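Local coordinates for MPT synthase subunit 2 (Burkholderia ambifaria, PDB 7L32), which probably serves as the large, catalytic subunit of molybdopterin synthase, which puts dithiolene sulfur into the precursor pterin during molybdenum cofactor biosynthesis, at residues 56-61 with 92-97; 43-48 with 99-104; 12-17 with 65-70. One frame throughout, in Å; residues are numbered along the deposited sequence.

Interaction 1. Residues 56-61 with 92-97; sequences AMELEH and VGRLLP
V92 enters the contact by way of L59: its CB lies 3.5 Å from L59 O, and its CG1 methyl reaches H61 ND1 at 3.8 Å, meeting the imidazole obliquely. H61 CG stands between its own backbone N and carbonyl carbon (chi1 69°), which puts CG 4.2 Å from V92 CG1; ND1 is buried there with no partner in the model. A compact branched valine suits this spot, also lined by F131 and I14. L95 pairs with M57 through two backbone bonds, the one from L95 N to M57 O being short (2.7 Å) and almost straight at 177°. Its isobutyl group points to the same face as M57 and L59, where L95 CD1 and L59 CD1 approach to 4.2 Å; V45 packs against L95 and M57 there. Between these anchors G93 has a positive phi of 102°, where any CB would collide with V92 O, a conformation glycine alone takes easily; its N and O bond L59. At the far end A56, poorly ordered, sets its CB 3.8 Å from L96 CD2 and over one face of the R94 guanidinium. This is regular antiparallel edge-strand pairing, 93-95 being an outermost strand of the chain's four-stranded antiparallel sheet.

Interaction 2. Residues 43-48 with 99-104; sequences GTVRDL and DQIVMV
D99 meets 43-48 through its carbonyl: V45 N donates to D99 O at 2.8 Å, while T44 CA makes a CA-H...O contact of 3.1 Å with the same D99 O. The D99 carboxylate is turned to another task: its OD2 accepts from L96 N, three residues back. Q100 follows, its aliphatic part lying beside threonine: Q100 CG and T44 CG2 are 4.0 Å apart. T44 OG1 sits between its backbone N and carbonyl carbon (chi1 53°) and bonds G36 O of the second subunit, so the one residue offers a methyl to its own sheet and a hydroxyl to the dimer partner. Q100 NE2 is held by D18 and F19.

At I101 the strand departs from regular pairing. I101 and V102 both lie opposite G43, a classic beta bulge, and the psi of I101 (-50°) goes with it. G43 O takes a firm bond from I101 N (2.7 Å, 166°) and a weak one from V102 N (3.3 Å). I101 CD1 lies against V45 N (3.5 Å), and I101 CG1 is 3.6 Å from V45 CG2 where the two side chains cross at about a right angle. V102 O accepts from G43 N, 2.9 Å away, and the pairing of the two strands runs on beyond it, V104 with F41. A CB on residue 43 would stand tightly against V102 CG1, so a residue without a side chain fits well here. V102 packs on L125 of helix 111-128.

Because every bond between the segments is from backbone to backbone, the side chains are left to other work: V45 and I101 pack on each other and on M57, while T44 OG1 and R46 NE bond the second subunit, where K34 also meets the main-chain oxygen of D47.

Interaction 3. Residues 12-17 with 65-70; sequences IRIQTD and MTEKAL
I14 projects from an outermost strand of the mixed sheet onto helix 65-80, a strand-to-helix packing within the alpha/beta hammerhead fold known for MoaE proteins. Its CB lies 4.0 Å from E67 OE2. From there the gamma carbons part: CG2 turns to V92, and CG1 approaches L70 CD1, also at 4.0 Å. The tip, CD1, lies among E67 CD, T66 CG2 and L70 CD1 (3.5, 3.6 and 4.0 Å). Isoleucine suits this place, its long CG1-CD1 arm reaching the helix while its branched CB favours the extended backbone. T66 offers its methyl because CG2 is anti to the backbone N, while OG1 is hydrogen-bonded to P130 O and Y62 N. The E67 chain bends at chi2 (95°), bringing CD beside I14 CD1; OE1 accepts from G64 N, which fixes the carboxylate near the start of the helix. Two residues before I14 on the strand, I12 CG2 touches L70 CB at 3.6 Å, their side chains crossing obliquely. The polar link between the segments is a single water, which accepts from I14 N at 2.9 Å and donates to E67 OE2 at 3.0 Å.

Interactions 1 and 2 are both antiparallel backbone ladders, one regular and one bulged, but they belong to different sheets; V45 joins them, packing on M57, L96 and P97. Interaction 3 instead lays a helix on the far outermost strand of the sheet that holds interaction 2, and relies on side-chain packing plus one water. It adjoins interaction 1, where V92 N probably bonds Q15 O and H61 packs on T66, whereas interactions 2 and 3 do not touch. All three are partly buried. Interaction 1 has exposed residues at its A56 and L96 end, and only interaction 2 reaches the second subunit, which the side chains of T44 and R46 bond.

Interaction 1. Residues 56-61 with 92-97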
ATOM      1  N   ALA A  56     -21.906  16.388   0.846  1.00 86.16           N
ATOM      2  CA  ALA A  56     -20.683  16.247   0.065  1.00 76.78           C
ATOM      3  C   ALA A  56     -19.521  16.971   0.731  1.00 65.96           C
ATOM      4  O   ALA A  56     -19.706  17.981   1.410  1.00 74.57           O
ATOM      5  CB  ALA A  56     -20.888  16.772  -1.347  1.00 71.49           C
ATOM      6  N   MET A  57     -18.319  16.454   0.510  1.00 59.51           N
ATOM      7  CA  MET A  57     -17.101  17.057   1.033  1.00 51.78           C
ATOM      8  C   MET A  57     -16.542  18.026   0.000  1.00 54.48           C
ATOM      9  O   MET A  57     -16.280  17.639  -1.143  1.00 57.32           O
ATOM     10  CB  MET A  57     -16.077  15.972   1.383  1.00 49.94           C
ATOM     11  CG  MET A  57     -14.711  16.499   1.850  1.00 50.50           C
ATOM     12  SD  MET A  57     -13.418  15.243   2.028  1.00 75.25           S
ATOM     13  CE  MET A  57     -14.370  13.759   2.362  1.00 59.14           C
ATOM     14  N   GLU A  58     -16.372  19.288   0.404  1.00 50.76           N
ATOM     15  CA  GLU A  58     -15.723  20.300  -0.419  1.00 45.43           C
ATOM     16  C   GLU A  58     -14.372  20.592   0.222  1.00 39.08           C
ATOM     17  O   GLU A  58     -14.317  21.157   1.321  1.00 43.54           O
ATOM     18  CB  GLU A  58     -16.568  21.566  -0.523  1.00 46.96           C
ATOM     19  CG  GLU A  58     -17.803  21.421  -1.394  1.00 62.22           C
ATOM     20  CD  GLU A  58     -18.169  22.711  -2.090  1.00 62.03           C
ATOM     21  OE1 GLU A  58     -17.244  23.487  -2.412  1.00 73.41           O
ATOM     22  OE2 GLU A  58     -19.377  22.964  -2.288  1.00 79.51           O
ATOM     23  N   LEU A  59     -13.298  20.218  -0.476  1.00 36.33           N
ATOM     24  CA  LEU A  59     -11.915  20.373  -0.037  1.00 34.09           C
ATOM     25  C   LEU A  59     -11.229  21.449  -0.863  1.00 39.37           C
ATOM     26  O   LEU A  59     -11.376  21.483  -2.088  1.00 37.12           O
ATOM     27  CB  LEU A  59     -11.098  19.079  -0.210  1.00 31.51           C
ATOM     28  CG  LEU A  59     -10.861  18.146   0.966  1.00 50.39           C
ATOM     29  CD1 LEU A  59      -9.846  17.053   0.562  1.00 35.67           C
ATOM     30  CD2 LEU A  59     -10.388  18.945   2.168  1.00 38.95           C
ATOM     31  N   GLU A  60     -10.433  22.287  -0.199  1.00 33.76           N
ATOM     32  CA  GLU A  60      -9.619  23.285  -0.879  1.00 33.71           C
ATOM     33  C   GLU A  60      -8.224  23.292  -0.279  1.00 32.51           C
ATOM     34  O   GLU A  60      -8.044  23.044   0.916  1.00 31.61           O
ATOM     35  CB  GLU A  60     -10.245  24.695  -0.788  1.00 38.65           C
ATOM     36  CG  GLU A  60     -11.462  24.925  -1.689  1.00 50.96           C
ATOM     37  CD  GLU A  60     -11.335  24.287  -3.074  1.00 65.75           C
ATOM     38  OE1 GLU A  60     -10.239  24.362  -3.689  1.00 70.68           O
ATOM     39  OE2 GLU A  60     -12.334  23.698  -3.552  1.00 66.98           O
ATOM     40  N   HIS A  61      -7.243  23.573  -1.123  1.00 30.82           N
ATOM     41  CA  HIS A  61      -5.851  23.686  -0.720  1.00 29.26           C
ATOM     42  C   HIS A  61      -5.445  25.155  -0.785  1.00 30.66           C
ATOM     43  O   HIS A  61      -6.238  26.019  -1.168  1.00 32.74           O
ATOM     44  CB  HIS A  61      -4.950  22.827  -1.616  1.00 27.34           C
ATOM     45  CG  HIS A  61      -4.848  23.335  -3.025  1.00 28.14           C
ATOM     46  ND1 HIS A  61      -5.954  23.551  -3.818  1.00 30.80           N
ATOM     47  CD2 HIS A  61      -3.775  23.689  -3.772  1.00 27.74           C
ATOM     48  CE1 HIS A  61      -5.568  24.005  -4.998  1.00 35.92           C
ATOM     49  NE2 HIS A  61      -4.250  24.099  -4.996  1.00 34.19           N
ATOM     50  N   VAL A  92      -8.842  17.933  -4.855  1.00 23.49           N
ATOM     51  CA  VAL A  92      -9.587  19.015  -4.217  1.00 26.56           C
ATOM     52  C   VAL A  92     -10.895  19.196  -4.982  1.00 29.08           C
ATOM     53  O   VAL A  92     -11.120  18.581  -6.029  1.00 33.11           O
ATOM     54  CB  VAL A  92      -8.788  20.336  -4.168  1.00 33.17           C
ATOM     55  CG1 VAL A  92      -7.615  20.209  -3.201  1.00 28.47           C
ATOM     56  CG2 VAL A  92      -8.301  20.730  -5.554  1.00 32.29           C
ATOM     57  N   GLY A  93     -11.766  20.046  -4.447  1.00 34.78           N
ATOM     58  CA  GLY A  93     -13.069  20.269  -5.036  1.00 39.40           C
ATOM     59  C   GLY A  93     -14.182  19.548  -4.299  1.00 39.32           C
ATOM     60  O   GLY A  93     -14.064  19.171  -3.133  1.00 37.40           O
ATOM     61  N   ARG A  94     -15.290  19.362  -5.007  1.00 38.12           N
ATOM     62  CA  ARG A  94     -16.480  18.736  -4.441  1.00 42.38           C
ATOM     63  C   ARG A  94     -16.372  17.227  -4.643  1.00 40.20           C
ATOM     64  O   ARG A  94     -16.448  16.736  -5.774  1.00 46.02           O
ATOM     65  CB  ARG A  94     -17.732  19.312  -5.097  1.00 46.74           C
ATOM     66  CG  ARG A  94     -19.040  18.978  -4.407  1.00 57.98           C
ATOM     67  CD  ARG A  94     -20.191  19.710  -5.095  1.00 63.68           C
ATOM     68  NE  ARG A  94     -21.490  19.161  -4.731  1.00 76.49           N
ATOM     69  CZ  ARG A  94     -22.058  18.134  -5.352  1.00 76.12           C
ATOM     70  NH1 ARG A  94     -21.453  17.507  -6.347  1.00 61.76           N
ATOM     71  NH2 ARG A  94     -23.263  17.726  -4.964  1.00 81.45           N
ATOM     72  N   LEU A  95     -16.204  16.493  -3.547  1.00 41.19           N
ATOM     73  CA  LEU A  95     -15.964  15.053  -3.585  1.00 40.96           C
ATOM     74  C   LEU A  95     -17.135  14.335  -2.933  1.00 47.77           C
ATOM     75  O   LEU A  95     -17.554  14.698  -1.828  1.00 46.59           O
ATOM     76  CB  LEU A  95     -14.660  14.700  -2.873  1.00 35.20           C
ATOM     77  CG  LEU A  95     -13.406  15.409  -3.401  1.00 39.51           C
ATOM     78  CD1 LEU A  95     -12.264  15.283  -2.399  1.00 42.15           C
ATOM     79  CD2 LEU A  95     -12.986  14.859  -4.768  1.00 34.22           C
ATOM     80  N   LEU A  96     -17.673  13.330  -3.627  1.00 39.61           N
ATOM     81  CA  LEU A  96     -18.837  12.579  -3.171  1.00 40.02           C
ATOM     82  C   LEU A  96     -18.410  11.335  -2.404  1.00 40.61           C
ATOM     83  O   LEU A  96     -17.260  10.897  -2.506  1.00 40.52           O
ATOM     84  CB  LEU A  96     -19.707  12.188  -4.368  1.00 40.78           C
ATOM     85  CG  LEU A  96     -20.406  13.370  -5.045  1.00 50.31           C
ATOM     86  CD1 LEU A  96     -21.199  12.928  -6.274  1.00 53.23           C
ATOM     87  CD2 LEU A  96     -21.314  14.069  -4.048  1.00 55.33           C
ATOM     88  N   PRO A  97     -19.318  10.739  -1.629  1.00 40.79           N
ATOM     89  CA  PRO A  97     -19.021   9.438  -1.017  1.00 44.98           C
ATOM     90  C   PRO A  97     -18.565   8.433  -2.062  1.00 44.61           C
ATOM     91  O   PRO A  97     -19.126   8.345  -3.160  1.00 39.64           O
ATOM     92  CB  PRO A  97     -20.358   9.026  -0.385  1.00 47.06           C
ATOM     93  CG  PRO A  97     -21.057  10.334  -0.121  1.00 45.51           C
ATOM     94  CD  PRO A  97     -20.650  11.242  -1.243  1.00 43.91           C
TER

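Interaction 2. Residues 43-48 with 99-104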
ATOM      1  N   GLY A  43      -7.003   6.753  -0.101  1.00 19.97           N
ATOM      2  CA  GLY A  43      -8.103   7.131   0.768  1.00 20.91           C
ATOM      3  C   GLY A  43      -9.285   7.610  -0.056  1.00 24.52           C
ATOM      4  O   GLY A  43      -9.109   8.289  -1.067  1.00 23.51           O
ATOM      5  N   THR A  44     -10.492   7.247   0.385  1.00 28.98           N
ATOM      6  CA  THR A  44     -11.741   7.536  -0.321  1.00 29.23           C
ATOM      7  C   THR A  44     -12.772   8.074   0.652  1.00 37.31           C
ATOM      8  O   THR A  44     -12.799   7.670   1.819  1.00 35.60           O
ATOM      9  CB  THR A  44     -12.346   6.287  -1.007  1.00 34.93           C
ATOM     10  OG1 THR A  44     -12.467   5.221  -0.054  1.00 33.00           O
ATOM     11  CG2 THR A  44     -11.480   5.820  -2.180  1.00 33.77           C
ATOM     12  N   VAL A  45     -13.637   8.972   0.149  1.00 39.25           N
ATOM     13  CA  VAL A  45     -14.691   9.563   0.972  1.00 36.17           C
ATOM     14  C   VAL A  45     -15.554   8.458   1.561  1.00 42.85           C
ATOM     15  O   VAL A  45     -16.207   7.697   0.832  1.00 40.25           O
ATOM     16  CB  VAL A  45     -15.549  10.543   0.151  1.00 37.56           C
ATOM     17  CG1 VAL A  45     -16.649  11.143   1.029  1.00 40.26           C
ATOM     18  CG2 VAL A  45     -14.683  11.639  -0.475  1.00 33.61           C
ATOM     19  N   ARG A  46     -15.576   8.371   2.889  1.00 44.85           N
ATOM     20  CA  ARG A  46     -16.324   7.308   3.541  1.00 45.34           C
ATOM     21  C   ARG A  46     -17.824   7.561   3.411  1.00 54.85           C
ATOM     22  O   ARG A  46     -18.293   8.699   3.504  1.00 55.05           O
ATOM     23  CB  ARG A  46     -15.899   7.188   5.005  1.00 53.10           C
ATOM     24  CG  ARG A  46     -16.033   5.779   5.576  1.00 55.52           C
ATOM     25  CD  ARG A  46     -15.701   5.755   7.062  1.00 60.46           C
ATOM     26  NE  ARG A  46     -15.987   4.463   7.678  1.00 50.79           N
ATOM     27  CZ  ARG A  46     -16.007   4.255   8.988  1.00 59.80           C
ATOM     28  NH1 ARG A  46     -15.736   5.228   9.845  1.00 61.56           N
ATOM     29  NH2 ARG A  46     -16.342   3.051   9.453  1.00 52.58           N
ATOM     30  N   ASP A  47     -18.582   6.485   3.196  1.00 55.12           N
ATOM     31  CA  ASP A  47     -20.028   6.581   2.986  1.00 60.52           C
ATOM     32  C   ASP A  47     -20.722   6.451   4.343  1.00 63.38           C
ATOM     33  O   ASP A  47     -21.276   5.411   4.703  1.00 64.14           O
ATOM     34  CB  ASP A  47     -20.473   5.508   1.997  1.00 56.16           C
ATOM     35  CG  ASP A  47     -21.909   5.677   1.527  1.00 63.32           C
ATOM     36  OD1 ASP A  47     -22.506   6.765   1.708  1.00 57.79           O
ATOM     37  OD2 ASP A  47     -22.438   4.697   0.963  1.00 57.18           O
ATOM     38  N   LEU A  48     -20.708   7.552   5.093  1.00 68.31           N
ATOM     39  CA  LEU A  48     -21.277   7.588   6.442  1.00 74.98           C
ATOM     40  C   LEU A  48     -22.656   8.243   6.462  1.00 75.26           C
ATOM     41  O   LEU A  48     -22.770   9.467   6.374  1.00 82.81           O
ATOM     42  CB  LEU A  48     -20.338   8.334   7.397  1.00 74.00           C
ATOM     43  N   ASP A  99     -15.752   8.553  -3.613  1.00 33.14           N
ATOM     44  CA  ASP A  99     -14.724   9.147  -4.459  1.00 33.41           C
ATOM     45  C   ASP A  99     -13.342   8.950  -3.848  1.00 29.31           C
ATOM     46  O   ASP A  99     -13.164   9.060  -2.634  1.00 28.76           O
ATOM     47  CB  ASP A  99     -14.951  10.654  -4.618  1.00 31.29           C
ATOM     48  CG  ASP A  99     -16.059  10.996  -5.596  1.00 39.84           C
ATOM     49  OD1 ASP A  99     -16.587  10.104  -6.294  1.00 45.00           O
ATOM     50  OD2 ASP A  99     -16.416  12.183  -5.632  1.00 38.60           O
ATOM     51  N   GLN A 100     -12.352   8.725  -4.708  1.00 30.91           N
ATOM     52  CA  GLN A 100     -10.960   8.769  -4.272  1.00 28.89           C
ATOM     53  C   GLN A 100     -10.583  10.182  -3.848  1.00 28.24           C
ATOM     54  O   GLN A 100     -10.935  11.158  -4.519  1.00 30.14           O
ATOM     55  CB  GLN A 100     -10.036   8.314  -5.398  1.00 32.10           C
ATOM     56  CG  GLN A 100     -10.219   6.856  -5.800  1.00 38.29           C
ATOM     57  CD  GLN A 100      -9.272   6.415  -6.911  1.00 38.36           C
ATOM     58  OE1 GLN A 100      -8.650   5.358  -6.816  1.00 35.83           O
ATOM     59  NE2 GLN A 100      -9.185   7.208  -7.982  1.00 32.22           N
ATOM     60  N   ILE A 101      -9.849  10.284  -2.741  1.00 23.05           N
ATOM     61  CA  ILE A 101      -9.338  11.571  -2.234  1.00 24.29           C
ATOM     62  C   ILE A 101      -7.849  11.719  -2.501  1.00 25.88           C
ATOM     63  O   ILE A 101      -7.385  12.751  -2.980  1.00 22.96           O
ATOM     64  CB  ILE A 101      -9.612  11.705  -0.717  1.00 26.92           C
ATOM     65  CG1 ILE A 101     -11.096  11.620  -0.399  1.00 34.82           C
ATOM     66  CG2 ILE A 101      -9.037  13.013  -0.169  1.00 31.01           C
ATOM     67  CD1 ILE A 101     -11.342  11.411   1.087  1.00 35.17           C
ATOM     68  N   VAL A 102      -7.070  10.708  -2.140  1.00 18.91           N
ATOM     69  CA  VAL A 102      -5.625  10.874  -2.074  1.00 18.89           C
ATOM     70  C   VAL A 102      -5.001   9.522  -2.358  1.00 18.24           C
ATOM     71  O   VAL A 102      -5.554   8.487  -1.984  1.00 19.72           O
ATOM     72  CB  VAL A 102      -5.202  11.427  -0.694  1.00 18.15           C
ATOM     73  CG1 VAL A 102      -5.723  10.547   0.434  1.00 22.49           C
ATOM     74  CG2 VAL A 102      -3.691  11.612  -0.590  1.00 22.31           C
ATOM     75  N   MET A 103      -3.873   9.533  -3.055  1.00 17.88           N
ATOM     76  CA  MET A 103      -3.051   8.337  -3.160  1.00 20.50           C
ATOM     77  C   MET A 103      -1.612   8.694  -2.831  1.00 20.69           C
ATOM     78  O   MET A 103      -1.123   9.773  -3.194  1.00 17.06           O
ATOM     79  CB  MET A 103      -3.136   7.694  -4.559  1.00 18.93           C
ATOM     80  CG  MET A 103      -2.654   8.536  -5.735  1.00 26.25           C
ATOM     81  SD  MET A 103      -2.071   7.374  -7.018  1.00 33.31           S
ATOM     82  CE  MET A 103      -0.521   6.917  -6.289  1.00 25.63           C
ATOM     83  N   VAL A 104      -0.948   7.792  -2.120  1.00 16.26           N
ATOM     84  CA  VAL A 104       0.482   7.889  -1.863  1.00 16.88           C
ATOM     85  C   VAL A 104       1.083   6.557  -2.286  1.00 18.27           C
ATOM     86  O   VAL A 104       0.550   5.506  -1.919  1.00 18.11           O
ATOM     87  CB  VAL A 104       0.794   8.170  -0.383  1.00 15.30           C
ATOM     88  CG1 VAL A 104       2.322   8.077  -0.152  1.00 15.96           C
ATOM     89  CG2 VAL A 104       0.273   9.583   0.010  1.00 17.12           C
TER

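Interaction 3. Residues 12-17 with 65-70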
ATOM      1  N   ILE A  12       4.670  15.186  -7.019  1.00 30.12           N
ATOM      2  CA  ILE A  12       3.601  15.584  -6.112  1.00 31.24           C
ATOM      3  C   ILE A  12       2.632  16.461  -6.887  1.00 34.25           C
ATOM      4  O   ILE A  12       3.061  17.422  -7.531  1.00 29.58           O
ATOM      5  CB  ILE A  12       4.155  16.338  -4.881  1.00 35.67           C
ATOM      6  CG1 ILE A  12       4.724  15.370  -3.839  1.00 47.44           C
ATOM      7  CG2 ILE A  12       3.088  17.240  -4.276  1.00 46.58           C
ATOM      8  CD1 ILE A  12       6.120  14.875  -4.126  1.00 44.80           C
ATOM      9  N   ARG A  13       1.333  16.151  -6.812  1.00 24.94           N
ATOM     10  CA  ARG A  13       0.324  16.876  -7.580  1.00 29.48           C
ATOM     11  C   ARG A  13      -0.956  17.057  -6.775  1.00 29.54           C
ATOM     12  O   ARG A  13      -1.373  16.156  -6.042  1.00 26.53           O
ATOM     13  CB  ARG A  13      -0.013  16.105  -8.869  1.00 29.35           C
ATOM     14  CG  ARG A  13      -0.089  16.892 -10.123  1.00 46.21           C
ATOM     15  CD  ARG A  13       0.080  15.944 -11.303  1.00 45.93           C
ATOM     16  NE  ARG A  13      -0.952  14.917 -11.373  1.00 33.74           N
ATOM     17  CZ  ARG A  13      -0.703  13.620 -11.489  1.00 39.72           C
ATOM     18  NH1 ARG A  13       0.536  13.157 -11.534  1.00 41.87           N
ATOM     19  NH2 ARG A  13      -1.721  12.768 -11.602  1.00 36.53           N
ATOM     20  N   ILE A  14      -1.579  18.218  -6.934  1.00 26.71           N
ATOM     21  CA  ILE A  14      -2.923  18.498  -6.440  1.00 26.29           C
ATOM     22  C   ILE A  14      -3.794  18.809  -7.651  1.00 30.60           C
ATOM     23  O   ILE A  14      -3.431  19.661  -8.472  1.00 29.98           O
ATOM     24  CB  ILE A  14      -2.930  19.676  -5.441  1.00 36.29           C
ATOM     25  CG1 ILE A  14      -2.185  19.286  -4.158  1.00 30.71           C
ATOM     26  CG2 ILE A  14      -4.367  20.098  -5.124  1.00 31.19           C
ATOM     27  CD1 ILE A  14      -1.740  20.473  -3.330  1.00 32.45           C
ATOM     28  N   GLN A  15      -4.952  18.153  -7.748  1.00 26.45           N
ATOM     29  CA  GLN A  15      -5.784  18.280  -8.938  1.00 32.60           C
ATOM     30  C   GLN A  15      -7.247  18.072  -8.572  1.00 33.53           C
ATOM     31  O   GLN A  15      -7.568  17.486  -7.539  1.00 32.89           O
ATOM     32  CB  GLN A  15      -5.376  17.270 -10.015  1.00 33.60           C
ATOM     33  CG  GLN A  15      -5.613  15.812  -9.580  1.00 30.19           C
ATOM     34  CD  GLN A  15      -4.992  14.805 -10.536  1.00 38.73           C
ATOM     35  OE1 GLN A  15      -3.844  14.962 -10.959  1.00 39.82           O
ATOM     36  NE2 GLN A  15      -5.754  13.775 -10.895  1.00 34.90           N
ATOM     37  N   THR A  16      -8.136  18.528  -9.451  1.00 34.08           N
ATOM     38  CA  THR A  16      -9.555  18.234  -9.284  1.00 37.97           C
ATOM     39  C   THR A  16      -9.950  16.932  -9.970  1.00 40.32           C
ATOM     40  O   THR A  16     -10.838  16.227  -9.474  1.00 40.99           O
ATOM     41  CB  THR A  16     -10.438  19.368  -9.826  1.00 43.25           C
ATOM     42  OG1 THR A  16     -10.203  19.552 -11.227  1.00 46.60           O
ATOM     43  CG2 THR A  16     -10.190  20.691  -9.075  1.00 41.32           C
ATOM     44  N   ASP A  17      -9.323  16.609 -11.098  1.00 39.67           N
ATOM     45  CA  ASP A  17      -9.641  15.384 -11.813  1.00 40.98           C
ATOM     46  C   ASP A  17      -9.343  14.166 -10.943  1.00 32.41           C
ATOM     47  O   ASP A  17      -8.488  14.195 -10.053  1.00 33.24           O
ATOM     48  CB  ASP A  17      -8.835  15.277 -13.109  1.00 44.39           C
ATOM     49  CG  ASP A  17      -9.338  16.186 -14.202  1.00 58.49           C
ATOM     50  OD1 ASP A  17     -10.525  16.602 -14.172  1.00 60.15           O
ATOM     51  OD2 ASP A  17      -8.535  16.461 -15.121  1.00 60.53           O
ATOM     52  N   MET A  65       1.399  26.813  -1.579  1.00 36.04           N
ATOM     53  CA  MET A  65       1.729  26.464  -0.196  1.00 33.30           C
ATOM     54  C   MET A  65       1.539  24.970   0.075  1.00 29.66           C
ATOM     55  O   MET A  65       2.418  24.300   0.643  1.00 27.99           O
ATOM     56  CB  MET A  65       0.849  27.305   0.737  1.00 42.45           C
ATOM     57  CG  MET A  65       0.875  26.928   2.212  1.00 41.31           C
ATOM     58  SD  MET A  65       2.070  27.905   3.162  1.00 76.70           S
ATOM     59  CE  MET A  65       1.393  29.551   3.008  1.00 46.12           C
ATOM     60  N   THR A  66       0.387  24.427  -0.303  1.00 28.82           N
ATOM     61  CA  THR A  66       0.128  23.027   0.018  1.00 26.15           C
ATOM     62  C   THR A  66       1.085  22.109  -0.739  1.00 24.53           C
ATOM     63  O   THR A  66       1.605  21.150  -0.165  1.00 24.28           O
ATOM     64  CB  THR A  66      -1.333  22.667  -0.269  1.00 26.40           C
ATOM     65  OG1 THR A  66      -2.195  23.550   0.462  1.00 28.38           O
ATOM     66  CG2 THR A  66      -1.637  21.198   0.176  1.00 24.40           C
ATOM     67  N   GLU A  67       1.346  22.396  -2.021  1.00 27.49           N
ATOM     68  CA  GLU A  67       2.298  21.576  -2.778  1.00 25.10           C
ATOM     69  C   GLU A  67       3.678  21.592  -2.129  1.00 28.31           C
ATOM     70  O   GLU A  67       4.319  20.543  -1.993  1.00 29.03           O
ATOM     71  CB  GLU A  67       2.398  22.073  -4.224  1.00 32.20           C
ATOM     72  CG  GLU A  67       1.188  21.735  -5.101  1.00 36.12           C
ATOM     73  CD  GLU A  67       0.146  22.847  -5.171  1.00 38.81           C
ATOM     74  OE1 GLU A  67       0.091  23.721  -4.269  1.00 33.88           O
ATOM     75  OE2 GLU A  67      -0.641  22.833  -6.140  1.00 40.15           O
ATOM     76  N   LYS A  68       4.142  22.770  -1.692  1.00 29.59           N
ATOM     77  CA  LYS A  68       5.451  22.843  -1.047  1.00 28.62           C
ATOM     78  C   LYS A  68       5.492  22.018   0.235  1.00 28.31           C
ATOM     79  O   LYS A  68       6.511  21.385   0.537  1.00 26.18           O
ATOM     80  CB  LYS A  68       5.819  24.302  -0.776  1.00 32.32           C
ATOM     81  CG  LYS A  68       6.306  25.005  -2.034  1.00 41.44           C
ATOM     82  CD  LYS A  68       6.637  26.471  -1.794  1.00 56.41           C
ATOM     83  CE  LYS A  68       6.853  27.204  -3.112  1.00 66.00           C
ATOM     84  NZ  LYS A  68       5.562  27.541  -3.800  1.00 73.10           N
ATOM     85  N   ALA A  69       4.395  22.001   1.000  1.00 24.49           N
ATOM     86  CA  ALA A  69       4.345  21.162   2.200  1.00 24.17           C
ATOM     87  C   ALA A  69       4.432  19.683   1.840  1.00 24.70           C
ATOM     88  O   ALA A  69       5.121  18.897   2.516  1.00 22.05           O
ATOM     89  CB  ALA A  69       3.056  21.441   2.981  1.00 25.94           C
ATOM     90  N   LEU A  70       3.736  19.280   0.777  1.00 21.90           N
ATOM     91  CA  LEU A  70       3.807  17.880   0.355  1.00 21.71           C
ATOM     92  C   LEU A  70       5.215  17.519  -0.113  1.00 27.28           C
ATOM     93  O   LEU A  70       5.699  16.405   0.145  1.00 23.23           O
ATOM     94  CB  LEU A  70       2.782  17.614  -0.745  1.00 22.66           C
ATOM     95  CG  LEU A  70       1.298  17.742  -0.368  1.00 24.64           C
ATOM     96  CD1 LEU A  70       0.425  17.566  -1.604  1.00 24.20           C
ATOM     97  CD2 LEU A  70       0.898  16.725   0.742  1.00 23.20           C
TER
HETATM   98  O   HOH W   1      -0.179  20.516  -8.052  1.00 31.97           O